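Local coordinates for NTF2-like Protein (Anabaena variabilis ATCC 29413, PDB 3DMC), which is of unknown function but has the NTF2-like fold of the SnoaL-like family, whose curved sheet and helices usually enclose a pocket, at residues 9-14 / 115-120. Residues are numbered along the deposited sequence; the frame is centred on the assembly and turned at random.
Sequences NTLKVA and VRGDKI
N9 reaches from the first turn of helix 9-27 to the turn that joins strands 103-116 and 119-127 into a hairpin. With CG anti to the backbone N (chi1 176°), the amide is carried out from the helix to the turn, and ND2 donates to G117 O at 2.8 Å. The bond is nearly straight (164° at the hydrogen) and lies almost in the amide plane of N9, yet the donor sits above the carbonyl plane of G117, 37° out of it. The same ND2 also borders V115 CG1. One residue on, the nearest atom T10 offers V115 is its backbone O, 3.6 Å from CG2. T10 O is also the acceptor for A14 N within the helix, while OG1 turns elsewhere, to the backbone O of E87. In the NTF2-like fold this helix lies along the curved sheet, and here its N-terminal end meets the type II' turn R116 to K119, with G117 at the second position, where positive phi is usual and glycine common. V13 faces the hairpin and splits its two methyls. CG1, anti to the backbone N, meets V115 CG1 at 3.7 Å and borders I120 CG1 more loosely at 4.4 Å; CG2 rests against the turn, 3.5 Å from G117 O, an oxygen already held by N9. A14 CB lies 4.2 Å from V115 CG2, the methyl that also meets T10 O, and touches V90 and F92 of strand 89-100.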
ATOM      1  N   ASN A   9       5.792   9.335  18.256  1.00 12.97           N
ATOM      2  CA  ASN A   9       7.147   9.400  17.705  1.00 10.97           C
ATOM      3  C   ASN A   9       7.157   8.700  16.369  1.00 11.01           C
ATOM      4  O   ASN A   9       7.888   9.069  15.447  1.00 13.27           O
ATOM      5  CB  ASN A   9       8.122   8.655  18.628  1.00 12.06           C
ATOM      6  CG  ASN A   9       9.528   8.590  18.098  1.00 22.23           C
ATOM      7  OD1 ASN A   9      10.254   9.594  18.098  1.00 23.84           O
ATOM      8  ND2 ASN A   9       9.959   7.374  17.703  1.00 22.82           N
ATOM      9  N   THR A  10       6.321   7.684  16.276  1.00 10.91           N
ATOM     10  CA  THR A  10       6.240   6.907  15.035  1.00 11.35           C
ATOM     11  C   THR A  10       5.836   7.822  13.865  1.00  9.83           C
ATOM     12  O   THR A  10       6.482   7.852  12.824  1.00 10.44           O
ATOM     13  CB  THR A  10       5.330   5.653  15.208  1.00 10.50           C
ATOM     14  OG1 THR A  10       5.982   4.734  16.124  1.00 11.25           O
ATOM     15  CG2 THR A  10       5.046   4.980  13.872  1.00 11.84           C
ATOM     16  N   LEU A  11       4.768   8.570  14.073  1.00 11.01           N
ATOM     17  CA  LEU A  11       4.280   9.511  13.066  1.00 11.44           C
ATOM     18  C   LEU A  11       5.304  10.602  12.798  1.00 10.38           C
ATOM     19  O   LEU A  11       5.589  10.941  11.645  1.00 11.91           O
ATOM     20  CB  LEU A  11       2.950  10.149  13.462  1.00 11.87           C
ATOM     21  CG  LEU A  11       1.650   9.556  12.935  1.00 20.01           C
ATOM     22  CD1 LEU A  11       0.498  10.428  13.390  1.00 13.93           C
ATOM     23  CD2 LEU A  11       1.685   9.471  11.391  1.00 16.23           C
ATOM     24  N   LYS A  12       5.869  11.156  13.877  1.00 13.30           N
ATOM     25  CA  LYS A  12       6.827  12.227  13.753  1.00 12.30           C
ATOM     26  C   LYS A  12       8.016  11.813  12.891  1.00 14.11           C
ATOM     27  O   LYS A  12       8.372  12.462  11.903  1.00 12.36           O
ATOM     28  CB  LYS A  12       7.306  12.698  15.129  1.00 15.29           C
ATOM     29  CG  LYS A  12       8.182  13.934  15.037  1.00 21.53           C
ATOM     30  CD  LYS A  12       8.315  14.618  16.392  1.00 33.25           C
ATOM     31  CE  LYS A  12       9.344  15.738  16.353  1.00 32.81           C
ATOM     32  NZ  LYS A  12      10.708  15.184  16.146  1.00 39.78           N
ATOM     33  N   VAL A  13       8.614  10.695  13.272  1.00 12.56           N
ATOM     34  CA  VAL A  13       9.812  10.191  12.594  1.00 13.63           C
ATOM     35  C   VAL A  13       9.485   9.821  11.144  1.00  9.02           C
ATOM     36  O   VAL A  13      10.221  10.171  10.226  1.00  8.89           O
ATOM     37  CB  VAL A  13      10.448   9.005  13.354  1.00 12.75           C
ATOM     38  CG1 VAL A  13      11.540   8.324  12.518  1.00 12.24           C
ATOM     39  CG2 VAL A  13      11.000   9.500  14.662  1.00 17.16           C
ATOM     40  N   ALA A  14       8.387   9.114  10.945  1.00 10.10           N
ATOM     41  CA  ALA A  14       7.972   8.719   9.557  1.00 10.43           C
ATOM     42  C   ALA A  14       7.787   9.961   8.681  1.00 11.97           C
ATOM     43  O   ALA A  14       8.220   9.997   7.506  1.00 10.99           O
ATOM     44  CB  ALA A  14       6.674   7.859   9.556  1.00 11.80           C
ATOM     45  N   VAL A 115       9.295   2.318  12.022  1.00 12.86           N
ATOM     46  CA  VAL A 115      10.123   3.221  12.837  1.00 13.56           C
ATOM     47  C   VAL A 115      10.679   2.530  14.062  1.00 14.12           C
ATOM     48  O   VAL A 115       9.990   1.778  14.771  1.00 11.70           O
ATOM     49  CB  VAL A 115       9.320   4.457  13.278  1.00 14.18           C
ATOM     50  CG1 VAL A 115      10.116   5.336  14.260  1.00 11.69           C
ATOM     51  CG2 VAL A 115       8.903   5.286  12.067  1.00 13.94           C
ATOM     52  N   ARG A 116      11.951   2.815  14.283  1.00 13.92           N
ATOM     53  CA  ARG A 116      12.677   2.393  15.484  1.00 18.20           C
ATOM     54  C   ARG A 116      13.462   3.566  16.065  1.00 15.23           C
ATOM     55  O   ARG A 116      14.508   3.973  15.534  1.00 15.64           O
ATOM     56  CB  ARG A 116      13.593   1.211  15.190  1.00 18.33           C
ATOM     57  CG  ARG A 116      14.194   0.587  16.463  1.00 20.19           C
ATOM     58  CD  ARG A 116      15.438  -0.269  16.175  1.00 22.06           C
ATOM     59  NE  ARG A 116      15.084  -1.394  15.330  1.00 16.66           N
ATOM     60  CZ  ARG A 116      15.836  -1.870  14.344  1.00 15.11           C
ATOM     61  NH1 ARG A 116      17.013  -1.342  14.075  1.00 20.56           N
ATOM     62  NH2 ARG A 116      15.386  -2.880  13.624  1.00 17.83           N
ATOM     63  N   GLY A 117      12.939   4.097  17.156  1.00 16.21           N
ATOM     64  CA  GLY A 117      13.550   5.271  17.795  1.00 17.49           C
ATOM     65  C   GLY A 117      13.445   6.474  16.893  1.00 16.60           C
ATOM     66  O   GLY A 117      12.362   6.837  16.443  1.00 17.51           O
ATOM     67  N   ASP A 118      14.592   7.052  16.598  1.00 18.59           N
ATOM     68  CA  ASP A 118      14.669   8.279  15.810  1.00 19.33           C
ATOM     69  C   ASP A 118      14.985   7.935  14.371  1.00 16.42           C
ATOM     70  O   ASP A 118      15.292   8.797  13.556  1.00 17.48           O
ATOM     71  CB  ASP A 118      15.668   9.284  16.399  1.00 20.86           C
ATOM     72  CG  ASP A 118      17.091   8.775  16.421  1.00 26.98           C
ATOM     73  OD1 ASP A 118      17.301   7.539  16.520  1.00 37.99           O
ATOM     74  OD2 ASP A 118      18.005   9.620  16.358  1.00 38.89           O
ATOM     75  N   LYS A 119      14.854   6.645  14.072  1.00 16.42           N
ATOM     76  CA  LYS A 119      15.140   6.120  12.724  1.00 15.44           C
ATOM     77  C   LYS A 119      14.057   5.213  12.115  1.00 14.10           C
ATOM     78  O   LYS A 119      13.105   4.794  12.771  1.00 13.04           O
ATOM     79  CB  LYS A 119      16.486   5.384  12.721  1.00 15.70           C
ATOM     80  CG  LYS A 119      17.663   6.330  12.908  1.00 19.40           C
ATOM     81  CD  LYS A 119      18.976   5.640  13.113  1.00 27.14           C
ATOM     82  CE  LYS A 119      20.065   6.661  13.429  1.00 34.65           C
ATOM     83  NZ  LYS A 119      21.391   6.016  13.643  1.00 42.82           N
ATOM     84  N   ILE A 120      14.309   4.904  10.848  1.00 13.84           N
ATOM     85  CA  ILE A 120      13.480   3.991  10.014  1.00 14.16           C
ATOM     86  C   ILE A 120      14.252   2.712   9.742  1.00 12.15           C
ATOM     87  O   ILE A 120      15.408   2.755   9.264  1.00 12.14           O
ATOM     88  CB  ILE A 120      13.084   4.678   8.674  1.00 12.10           C
ATOM     89  CG1 ILE A 120      12.177   5.889   8.965  1.00 16.09           C
ATOM     90  CG2 ILE A 120      12.453   3.675   7.668  1.00 14.64           C
ATOM     91  CD1 ILE A 120      12.067   6.891   7.801  1.00 15.88           C
TER